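Local coordinates for serine-rich secreted cell wall anchored (LPXTG-motif ) protein (PDB 5NXK), which probably acts as a bacterial surface adhesin, with a beta-solenoid domain that is thought to mediate attachment of Lactobacillus reuteri to its host's gut, at residues E2-E7 with K11-D16; M188-A193 with S201-G206; N231-I234 with A240-M243; I252-Q255 with F260-G263. All blocks are in the same frame, centred on the assembly; numbering follows the deposited sequence.

Interaction 1: E2-E7 with K11-D16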
loop_
_atom_site.group_PDB
_atom_site.type_symbol
_atom_site.label_atom_id
_atom_site.label_comp_id
_atom_site.label_asym_id
_atom_site.label_seq_id
_atom_site.Cartn_x
_atom_site.Cartn_y
_atom_site.Cartn_z
ATOM N N GLU A 2 -23.847 -13.486 -2.956
ATOM C CA GLU A 2 -23.206 -14.573 -2.181
ATOM C C GLU A 2 -22.803 -14.118 -0.780
ATOM O O GLU A 2 -21.933 -13.264 -0.617
ATOM C CB GLU A 2 -21.970 -15.132 -2.890
ATOM C CG GLU A 2 -21.335 -16.319 -2.187
ATOM C CD GLU A 2 -21.985 -17.648 -2.568
ATOM O OE1 GLU A 2 -22.404 -17.805 -3.740
ATOM O OE2 GLU A 2 -22.063 -18.544 -1.700
ATOM N N GLU A 3 -23.402 -14.752 0.223
ATOM C CA GLU A 3 -23.162 -14.422 1.624
ATOM C C GLU A 3 -22.263 -15.433 2.352
ATOM O O GLU A 3 -22.429 -16.644 2.190
ATOM C CB GLU A 3 -24.513 -14.279 2.315
ATOM C CG GLU A 3 -25.429 -13.324 1.538
ATOM C CD GLU A 3 -26.731 -12.991 2.253
ATOM O OE1 GLU A 3 -27.057 -13.649 3.266
ATOM O OE2 GLU A 3 -27.437 -12.069 1.783
ATOM N N VAL A 4 -21.297 -14.950 3.133
ATOM C CA VAL A 4 -20.356 -15.851 3.809
ATOM C C VAL A 4 -20.234 -15.501 5.292
ATOM O O VAL A 4 -20.285 -14.325 5.673
ATOM C CB VAL A 4 -18.934 -15.835 3.147
ATOM C CG1 VAL A 4 -18.969 -16.346 1.697
ATOM C CG2 VAL A 4 -18.299 -14.451 3.231
ATOM N N SER A 5 -20.058 -16.525 6.128
ATOM C CA SER A 5 -20.037 -16.316 7.566
ATOM C C SER A 5 -18.831 -16.931 8.269
ATOM O O SER A 5 -18.694 -16.795 9.491
ATOM C CB SER A 5 -21.314 -16.889 8.187
ATOM O OG SER A 5 -22.448 -16.171 7.738
ATOM N N ASN A 6 -17.959 -17.600 7.520
ATOM C CA ASN A 6 -16.779 -18.198 8.141
ATOM C C ASN A 6 -15.679 -18.487 7.134
ATOM O O ASN A 6 -15.842 -18.232 5.945
ATOM C CB ASN A 6 -17.162 -19.480 8.891
ATOM C CG ASN A 6 -17.771 -20.529 7.981
ATOM O OD1 ASN A 6 -17.282 -20.776 6.875
ATOM N ND2 ASN A 6 -18.859 -21.140 8.433
ATOM N N GLU A 7 -14.562 -19.023 7.624
ATOM C CA GLU A 7 -13.386 -19.229 6.791
ATOM C C GLU A 7 -13.677 -20.122 5.591
ATOM O O GLU A 7 -13.317 -19.784 4.468
ATOM C CB GLU A 7 -12.236 -19.809 7.622
ATOM C CG GLU A 7 -11.016 -20.190 6.789
ATOM C CD GLU A 7 -9.757 -20.384 7.630
ATOM O OE1 GLU A 7 -9.866 -20.549 8.868
ATOM O OE2 GLU A 7 -8.650 -20.335 7.051
ATOM N N LYS A 11 -13.489 -18.925 1.764
ATOM C CA LYS A 11 -12.555 -19.637 0.910
ATOM C C LYS A 11 -13.262 -20.185 -0.315
ATOM O O LYS A 11 -12.779 -20.031 -1.443
ATOM C CB LYS A 11 -11.876 -20.770 1.679
ATOM C CG LYS A 11 -10.973 -21.628 0.808
ATOM C CD LYS A 11 -10.301 -22.742 1.602
ATOM C CE LYS A 11 -9.510 -23.662 0.678
ATOM N NZ LYS A 11 -8.916 -24.821 1.401
ATOM N N ALA A 12 -14.408 -20.821 -0.094
ATOM C CA ALA A 12 -15.159 -21.401 -1.201
ATOM C C ALA A 12 -15.591 -20.316 -2.188
ATOM O O ALA A 12 -15.430 -20.478 -3.393
ATOM C CB ALA A 12 -16.378 -22.173 -0.675
ATOM N N ALA A 13 -16.079 -19.191 -1.677
ATOM C CA ALA A 13 -16.545 -18.113 -2.547
ATOM C C ALA A 13 -15.394 -17.492 -3.349
ATOM O O ALA A 13 -15.529 -17.217 -4.546
ATOM C CB ALA A 13 -17.242 -17.049 -1.730
ATOM N N LEU A 14 -14.264 -17.268 -2.684
ATOM C CA LEU A 14 -13.107 -16.667 -3.339
ATOM C C LEU A 14 -12.475 -17.612 -4.363
ATOM O O LEU A 14 -11.914 -17.165 -5.361
ATOM C CB LEU A 14 -12.060 -16.250 -2.306
ATOM C CG LEU A 14 -12.427 -15.050 -1.429
ATOM C CD1 LEU A 14 -11.363 -14.838 -0.359
ATOM C CD2 LEU A 14 -12.627 -13.799 -2.256
ATOM N N ARG A 15 -12.575 -18.917 -4.129
ATOM C CA ARG A 15 -11.942 -19.861 -5.038
ATOM C C ARG A 15 -12.892 -20.274 -6.152
ATOM O O ARG A 15 -12.532 -21.071 -7.022
ATOM C CB ARG A 15 -11.428 -21.090 -4.283
ATOM C CG ARG A 15 -10.218 -20.778 -3.410
ATOM C CD ARG A 15 -9.723 -22.000 -2.661
ATOM N NE ARG A 15 -9.401 -23.087 -3.583
ATOM C CZ ARG A 15 -8.250 -23.197 -4.239
ATOM N NH1 ARG A 15 -7.306 -22.272 -4.095
ATOM N NH2 ARG A 15 -8.049 -24.223 -5.058
ATOM N N ASP A 16 -14.082 -19.683 -6.155
ATOM C CA ASP A 16 -15.082 -19.994 -7.170
ATOM C C ASP A 16 -15.004 -18.930 -8.254
ATOM O O ASP A 16 -15.368 -17.780 -8.033
ATOM C CB ASP A 16 -16.482 -20.048 -6.548
ATOM C CG ASP A 16 -17.589 -20.371 -7.561
ATOM O OD1 ASP A 16 -17.426 -20.147 -8.784
ATOM O OD2 ASP A 16 -18.652 -20.844 -7.107
#
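The methyl group of Ala13 overlaps Val4 of strand 3-4 and Glu2 just before it, with its CB 3.9 Å from Val4 CG1 and 4.2 Å from Glu2 CG. Val4 has CG1 opposite its carbonyl carbon (chi1 -63°), and this turns that methyl to the helix. Glu2 adds only its aliphatic part: CG lies opposite the backbone N (chi1 -176°), alongside Ala13, before the chain bends toward its carboxylate. The second point of contact is polar and belongs to the helix itself. Lys11 N donates to Glu7 O over 2.8 Å with an N-H...O angle of 164°, an i to i+4 bond of the first turn. Asn6, the N-cap, accepts a bond from Glu9 N through OD1, Glu9 OE1 accepts one from Ser5 N, and Glu7 OE1 and OE2 are bonded to Asn31 N and Asn32 N respectively. Strand 3-4 is the outermost strand of its parallel sheet, and it pairs with strand 21-24, completing a beta-alpha-beta unit. Helix 7-14 reaches strand 21-24 through Ala13 and Leu14, strand 28-30 through Glu7, and strand 34-36 through Lys11 and Leu14, consistent with a helix capping the N-terminal end of the solenoid.

Interaction 2: M188-A193 with S201-G206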
loop_
_atom_site.group_PDB
_atom_site.type_symbol
_atom_site.label_atom_id
_atom_site.label_comp_id
_atom_site.label_asym_id
_atom_site.label_seq_id
_atom_site.Cartn_x
_atom_site.Cartn_y
_atom_site.Cartn_z
ATOM N N MET A 188 5.107 3.785 2.740
ATOM C CA MET A 188 4.787 3.264 1.402
ATOM C C MET A 188 6.076 2.996 0.652
ATOM O O MET A 188 6.844 3.921 0.405
ATOM C CB MET A 188 3.947 4.253 0.598
ATOM C CG MET A 188 2.555 4.527 1.139
ATOM S SD MET A 188 1.750 5.815 0.141
ATOM C CE MET A 188 0.111 5.824 0.865
ATOM N N TRP A 189 6.314 1.744 0.280
ATOM C CA TRP A 189 7.501 1.404 -0.477
ATOM C C TRP A 189 7.068 0.813 -1.807
ATOM O O TRP A 189 6.510 -0.280 -1.853
ATOM C CB TRP A 189 8.383 0.399 0.284
ATOM C CG TRP A 189 9.758 0.242 -0.293
ATOM C CD1 TRP A 189 10.234 0.802 -1.444
ATOM C CD2 TRP A 189 10.855 -0.494 0.275
ATOM N NE1 TRP A 189 11.544 0.454 -1.632
ATOM C CE2 TRP A 189 11.951 -0.337 -0.592
ATOM C CE3 TRP A 189 11.009 -1.273 1.428
ATOM C CZ2 TRP A 189 13.191 -0.931 -0.343
ATOM C CZ3 TRP A 189 12.242 -1.856 1.675
ATOM C CH2 TRP A 189 13.315 -1.683 0.796
ATOM N N LEU A 190 7.329 1.546 -2.884
ATOM C CA LEU A 190 6.973 1.104 -4.223
ATOM C C LEU A 190 8.269 0.858 -4.972
ATOM O O LEU A 190 9.047 1.783 -5.210
ATOM C CB LEU A 190 6.107 2.130 -4.953
ATOM C CG LEU A 190 4.749 2.504 -4.336
ATOM C CD1 LEU A 190 4.881 3.599 -3.275
ATOM C CD2 LEU A 190 3.736 2.902 -5.417
ATOM N N LEU A 191 8.498 -0.403 -5.316
ATOM C CA LEU A 191 9.749 -0.837 -5.928
ATOM C C LEU A 191 9.452 -1.694 -7.159
ATOM O O LEU A 191 8.530 -2.509 -7.141
ATOM C CB LEU A 191 10.589 -1.631 -4.907
ATOM C CG LEU A 191 11.964 -2.194 -5.299
ATOM C CD1 LEU A 191 12.927 -2.158 -4.092
ATOM C CD2 LEU A 191 11.849 -3.630 -5.864
ATOM N N THR A 192 10.221 -1.516 -8.225
ATOM C CA THR A 192 10.176 -2.481 -9.319
ATOM C C THR A 192 11.552 -3.110 -9.454
ATOM O O THR A 192 12.565 -2.475 -9.206
ATOM C CB THR A 192 9.754 -1.843 -10.664
ATOM O OG1 THR A 192 10.812 -0.997 -11.147
ATOM C CG2 THR A 192 8.491 -0.995 -10.490
ATOM N N ALA A 193 11.580 -4.340 -9.933
ATOM C CA ALA A 193 12.823 -5.067 -10.113
ATOM C C ALA A 193 12.946 -5.346 -11.601
ATOM O O ALA A 193 11.993 -5.141 -12.344
ATOM C CB ALA A 193 12.827 -6.359 -9.309
ATOM N N SER A 201 6.794 3.354 -10.703
ATOM C CA SER A 201 6.287 3.401 -9.332
ATOM C C SER A 201 5.661 4.767 -9.068
ATOM O O SER A 201 6.348 5.787 -9.129
ATOM C CB SER A 201 7.407 3.127 -8.322
ATOM O OG SER A 201 7.883 1.793 -8.436
ATOM N N THR A 202 4.383 4.774 -8.698
ATOM C CA THR A 202 3.603 6.016 -8.617
ATOM C C THR A 202 2.685 6.080 -7.411
ATOM O O THR A 202 1.983 5.127 -7.130
ATOM C CB THR A 202 2.728 6.197 -9.873
ATOM O OG1 THR A 202 3.574 6.297 -11.019
ATOM C CG2 THR A 202 1.889 7.460 -9.783
ATOM N N VAL A 203 2.720 7.195 -6.689
ATOM C CA VAL A 203 1.693 7.514 -5.696
ATOM C C VAL A 203 0.910 8.718 -6.178
ATOM O O VAL A 203 1.511 9.726 -6.559
ATOM C CB VAL A 203 2.292 7.814 -4.320
ATOM C CG1 VAL A 203 1.187 8.238 -3.319
ATOM C CG2 VAL A 203 3.061 6.593 -3.813
ATOM N N THR A 204 -0.415 8.617 -6.215
ATOM C CA THR A 204 -1.222 9.785 -6.588
ATOM C C THR A 204 -2.172 10.138 -5.457
ATOM O O THR A 204 -2.606 9.262 -4.712
ATOM C CB THR A 204 -2.065 9.564 -7.861
ATOM O OG1 THR A 204 -3.078 8.578 -7.598
ATOM C CG2 THR A 204 -1.191 9.093 -9.004
ATOM N N VAL A 205 -2.450 11.422 -5.296
ATOM C CA VAL A 205 -3.484 11.865 -4.375
ATOM C C VAL A 205 -4.519 12.629 -5.213
ATOM O O VAL A 205 -4.194 13.648 -5.829
ATOM C CB VAL A 205 -2.912 12.750 -3.246
ATOM C CG1 VAL A 205 -4.022 13.153 -2.267
ATOM C CG2 VAL A 205 -1.787 12.021 -2.507
ATOM N N GLY A 206 -5.754 12.130 -5.269
ATOM C CA GLY A 206 -6.729 12.649 -6.223
ATOM C C GLY A 206 -7.313 14.012 -5.857
ATOM O O GLY A 206 -7.067 14.531 -4.757
#
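Leu190, Ser201 and Val203 bury the most surface between strands 186-191 and 200-205. Leu190 has CG opposite its carbonyl carbon (chi1 -60°) and chi2 at 85°, an uncommon pairing for leucine that spreads its two methyls over the facing strand. One of them, CD1, lies 3.5 Å from Val203 CG2, the two side chains crossing at about a right angle. The other, CD2, packs against the backbone, 3.3 Å from Thr202 O, which is close for a methyl and an oxygen. Met188 extends the apolar patch, its SD standing 4.2 Å from Val203 CG2. Ser201 closes the other end: its CB is 3.7 Å from Leu190 CB, and its OG comes to 3.5 Å from Thr192 CG2. That hydroxyl makes its hydrogen bond to Ser166 O, outside both segments, so the polar atom is satisfied in a buried setting, as is Thr192 OG1 with Gly228 N. No hydrogen bond joins the two segments. Their strand axes approach to 6.9 Å, too far for sheet pairing, and run at 144° to each other. Each strand instead pairs with a parallel sheet of its own, Leu190 with Lys224 and Asp226 of the next coil, for example. Side chains from separate sheets meeting inside the coil are typical of the parallel beta-helix, the fold of the pectate lyase-like clan.

Interaction 3: N231-I234 with A240-M243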
loop_
_atom_site.group_PDB
_atom_site.type_symbol
_atom_site.label_atom_id
_atom_site.label_comp_id
_atom_site.label_asym_id
_atom_site.label_seq_id
_atom_site.Cartn_x
_atom_site.Cartn_y
_atom_site.Cartn_z
ATOM N N ASN A 231 9.377 7.290 -11.449
ATOM C CA ASN A 231 8.936 7.429 -10.064
ATOM C C ASN A 231 8.082 8.683 -9.968
ATOM O O ASN A 231 8.547 9.746 -10.323
ATOM C CB ASN A 231 10.134 7.523 -9.119
ATOM C CG ASN A 231 10.946 6.240 -9.083
ATOM O OD1 ASN A 231 10.610 5.307 -8.352
ATOM N ND2 ASN A 231 11.992 6.171 -9.911
ATOM N N HIS A 232 6.856 8.574 -9.475
ATOM C CA HIS A 232 5.962 9.733 -9.461
ATOM C C HIS A 232 5.324 9.962 -8.108
ATOM O O HIS A 232 4.942 9.010 -7.440
ATOM C CB HIS A 232 4.844 9.573 -10.490
ATOM C CG HIS A 232 5.318 9.486 -11.900
ATOM N ND1 HIS A 232 5.479 10.602 -12.706
ATOM C CD2 HIS A 232 5.622 8.422 -12.681
ATOM C CE1 HIS A 232 5.890 10.226 -13.897
ATOM N NE2 HIS A 232 5.988 8.902 -13.911
ATOM N N PHE A 233 5.215 11.223 -7.704
ATOM C CA PHE A 233 4.344 11.587 -6.589
ATOM C C PHE A 233 3.499 12.743 -7.088
ATOM O O PHE A 233 4.030 13.829 -7.365
ATOM C CB PHE A 233 5.135 11.984 -5.340
ATOM C CG PHE A 233 4.267 12.358 -4.153
ATOM C CD1 PHE A 233 3.174 11.577 -3.802
ATOM C CD2 PHE A 233 4.578 13.463 -3.363
ATOM C CE1 PHE A 233 2.384 11.899 -2.704
ATOM C CE2 PHE A 233 3.798 13.796 -2.262
ATOM C CZ PHE A 233 2.704 13.017 -1.923
ATOM N N ILE A 234 2.208 12.489 -7.268
ATOM C CA ILE A 234 1.324 13.451 -7.904
ATOM C C ILE A 234 0.223 13.855 -6.936
ATOM O O ILE A 234 -0.537 13.019 -6.482
ATOM C CB ILE A 234 0.684 12.889 -9.185
ATOM C CG1 ILE A 234 1.764 12.456 -10.172
ATOM C CG2 ILE A 234 -0.212 13.941 -9.833
ATOM C CD1 ILE A 234 1.218 11.689 -11.349
ATOM N N ALA A 240 -5.189 17.806 -0.029
ATOM C CA ALA A 240 -4.524 18.155 1.220
ATOM C C ALA A 240 -3.611 17.011 1.640
ATOM O O ALA A 240 -4.056 15.878 1.817
ATOM C CB ALA A 240 -5.550 18.452 2.318
ATOM N N VAL A 241 -2.327 17.298 1.780
ATOM C CA VAL A 241 -1.350 16.291 2.151
ATOM C C VAL A 241 -0.594 16.729 3.393
ATOM O O VAL A 241 -0.084 17.852 3.449
ATOM C CB VAL A 241 -0.356 16.029 1.002
ATOM C CG1 VAL A 241 0.813 15.146 1.472
ATOM C CG2 VAL A 241 -1.068 15.402 -0.199
ATOM N N LYS A 242 -0.517 15.851 4.388
ATOM C CA LYS A 242 0.249 16.148 5.591
ATOM C C LYS A 242 1.087 14.941 5.925
ATOM O O LYS A 242 0.537 13.876 6.200
ATOM C CB LYS A 242 -0.651 16.450 6.799
ATOM C CG LYS A 242 -1.542 17.662 6.734
ATOM C CD LYS A 242 -2.418 17.661 7.992
ATOM C CE LYS A 242 -2.869 19.047 8.402
ATOM N NZ LYS A 242 -3.989 19.529 7.559
ATOM N N MET A 243 2.406 15.080 5.880
ATOM C CA MET A 243 3.272 13.956 6.206
ATOM C C MET A 243 4.456 14.368 7.073
ATOM O O MET A 243 5.009 15.466 6.927
ATOM C CB MET A 243 3.785 13.260 4.924
ATOM C CG MET A 243 2.698 12.905 3.914
ATOM S SD MET A 243 3.277 11.872 2.546
ATOM C CE MET A 243 4.519 12.879 1.793
#
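The ring of Phe233 meets strand 240-244 with its CZ end, and Val241 lies at the ring edge, near its plane, with CG1 4.4 Å from CZ. Met243 comes closer, its CE methyl 4.1 Å from the same CZ, and it approaches the ring obliquely. Beyond the two segments, the Phe233 side chain also touches Val203 and Ile265 from the adjoining strands of its own sheet, and Ile223 and Val250 from another sheet. Phe233 and Met243 extend toward each other from opposite directions. With CG opposite the backbone N (chi1 -180°), Phe233 projects its ring across the interior, while a bend at chi3 (-60°) turns the Met243 methyl to meet it. The two strands belong to different parallel sheets and follow each other along the chain, so the contact spans the core of one turn of the beta-solenoid. It buries a modest 90 Å² and has no hydrogen bonds, resting entirely on apolar side chains. Backbone bonds from Phe233 to Asn264 and Glu266 pair strand 230-235 with strand 261-267 of the next coil. Met243 also touches Asn222 and Ile223 of strand 221-226, and Asn249 of strand 248-252.

Interaction 4: I252-Q255 with F260-G263; sequences IIPQ and FTRG
Thr261, the first residue of strand 261-267, faces Pro254 across the bend, with its CG2 4.5 Å from Pro254 CG. This is a loose apolar touch between a methyl and the proline ring. Its hydroxyl serves another purpose: OG1, turned opposite the backbone N (chi1 -166°), bonds to Gly227 O and satisfies a buried polar group. Next in sequence, Arg262 directs its CB away from the loop. Its NH1 bonds to Arg229 O and its own carbonyl receives Asn231 ND2, so it links to the preceding coil. This alternation, with the CB of Thr261 toward the loop segment and that of Arg262 away from it, is what a beta strand in the wall of a parallel beta-solenoid gives, with one side of the strand turned to the core. At Gly263 the backbone itself is met: Ile252 CD1 comes to 4.3 Å from Gly263 CA. With no side chain on that residue, the methyl packs directly against the main chain. Ile252 reaches there through an extended chain, chi2 177°. The alpha carbons nearest each other are Ile252 with Gly263, 7.1 Å apart, and Pro254 with Thr261, 7.8 Å apart; the segments therefore run in opposite senses but stand too far apart for backbone pairing, and no hydrogen bond joins them. From the next coil Val289 touches Ile252, Pro254 and Thr261, while Ile252 also touches Leu225 and Asn231 of the preceding coil.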
loop_
_atom_site.group_PDB
_atom_site.type_symbol
_atom_site.label_atom_id
_atom_site.label_comp_id
_atom_site.label_asym_id
_atom_site.label_seq_id
_atom_site.Cartn_x
_atom_site.Cartn_y
_atom_site.Cartn_z
ATOM N N ILE A 252 13.750 9.193 -3.443
ATOM C CA ILE A 252 14.020 8.595 -4.739
ATOM C C ILE A 252 15.522 8.438 -4.916
ATOM O O ILE A 252 16.200 9.335 -5.414
ATOM C CB ILE A 252 13.452 9.425 -5.880
ATOM C CG1 ILE A 252 12.004 9.829 -5.560
ATOM C CG2 ILE A 252 13.530 8.625 -7.200
ATOM C CD1 ILE A 252 11.368 10.709 -6.601
ATOM N N ILE A 253 16.023 7.287 -4.492
ATOM C CA ILE A 253 17.439 6.958 -4.578
ATOM C C ILE A 253 17.551 5.530 -5.107
ATOM O O ILE A 253 16.974 4.612 -4.523
ATOM C CB ILE A 253 18.143 7.085 -3.193
ATOM C CG1 ILE A 253 18.150 8.548 -2.718
ATOM C CG2 ILE A 253 19.573 6.570 -3.266
ATOM C CD1 ILE A 253 18.794 8.743 -1.313
ATOM N N PRO A 254 18.255 5.340 -6.234
ATOM C CA PRO A 254 18.315 3.993 -6.825
ATOM C C PRO A 254 18.910 2.953 -5.866
ATOM O O PRO A 254 19.825 3.268 -5.102
ATOM C CB PRO A 254 19.202 4.182 -8.056
ATOM C CG PRO A 254 19.055 5.662 -8.413
ATOM C CD PRO A 254 18.908 6.360 -7.078
ATOM N N GLN A 255 18.359 1.742 -5.891
ATOM C CA GLN A 255 18.800 0.649 -5.023
ATOM C C GLN A 255 20.197 0.139 -5.388
ATOM O O GLN A 255 20.901 -0.425 -4.545
ATOM C CB GLN A 255 17.793 -0.505 -5.088
ATOM C CG GLN A 255 16.509 -0.223 -4.330
ATOM C CD GLN A 255 16.658 -0.443 -2.832
ATOM O OE1 GLN A 255 17.004 0.485 -2.091
ATOM N NE2 GLN A 255 16.356 -1.661 -2.371
ATOM N N PHE A 260 19.250 3.699 -14.029
ATOM C CA PHE A 260 19.112 5.035 -14.594
ATOM C C PHE A 260 17.627 5.316 -14.751
ATOM O O PHE A 260 16.964 4.733 -15.611
ATOM C CB PHE A 260 19.852 5.139 -15.918
ATOM C CG PHE A 260 21.314 4.827 -15.804
ATOM C CD1 PHE A 260 21.765 3.520 -15.893
ATOM C CD2 PHE A 260 22.233 5.838 -15.577
ATOM C CE1 PHE A 260 23.111 3.226 -15.766
ATOM C CE2 PHE A 260 23.583 5.557 -15.451
ATOM C CZ PHE A 260 24.023 4.249 -15.548
ATOM N N THR A 261 17.091 6.137 -13.852
ATOM C CA THR A 261 15.650 6.282 -13.744
ATOM C C THR A 261 15.199 7.746 -13.742
ATOM O O THR A 261 15.997 8.660 -13.959
ATOM C CB THR A 261 15.140 5.540 -12.490
ATOM O OG1 THR A 261 13.718 5.407 -12.541
ATOM C CG2 THR A 261 15.603 6.231 -11.196
ATOM N N ARG A 262 13.901 7.954 -13.566
ATOM C CA ARG A 262 13.317 9.295 -13.624
ATOM C C ARG A 262 12.498 9.541 -12.361
ATOM O O ARG A 262 11.970 8.595 -11.780
ATOM C CB ARG A 262 12.406 9.400 -14.846
ATOM C CG ARG A 262 13.098 9.095 -16.172
ATOM C CD ARG A 262 12.069 9.067 -17.292
ATOM N NE ARG A 262 12.603 8.579 -18.567
ATOM C CZ ARG A 262 13.097 7.361 -18.801
ATOM N NH1 ARG A 262 13.152 6.433 -17.840
ATOM N NH2 ARG A 262 13.545 7.078 -20.020
ATOM N N GLY A 263 12.352 10.803 -11.966
ATOM C CA GLY A 263 11.477 11.157 -10.864
ATOM C C GLY A 263 10.679 12.390 -11.251
ATOM O O GLY A 263 11.191 13.297 -11.899
#

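Along the chain the four contacts come in series, none nested in or crossing another. Interaction 1 closes the short span from strand 3-4 into helix 7-14 at the N-terminal end, some 31 Å between centres from interaction 2. Interaction 2 closes the loop between strands 186-191 and 200-205, interaction 3 the turn between strands 230-235 and 240-244, and interaction 4 the bend leading into strand 261-267. These last three touch one another: Val205 N lies 2.8 Å from Ile234 O, a probable hydrogen bond, Trp189 CZ2 packs 3.8 Å from Gln255 NE2, and interactions 3 and 4 also meet. All four reach the same long parallel sheet, which connects the helix-bearing end to the later coils.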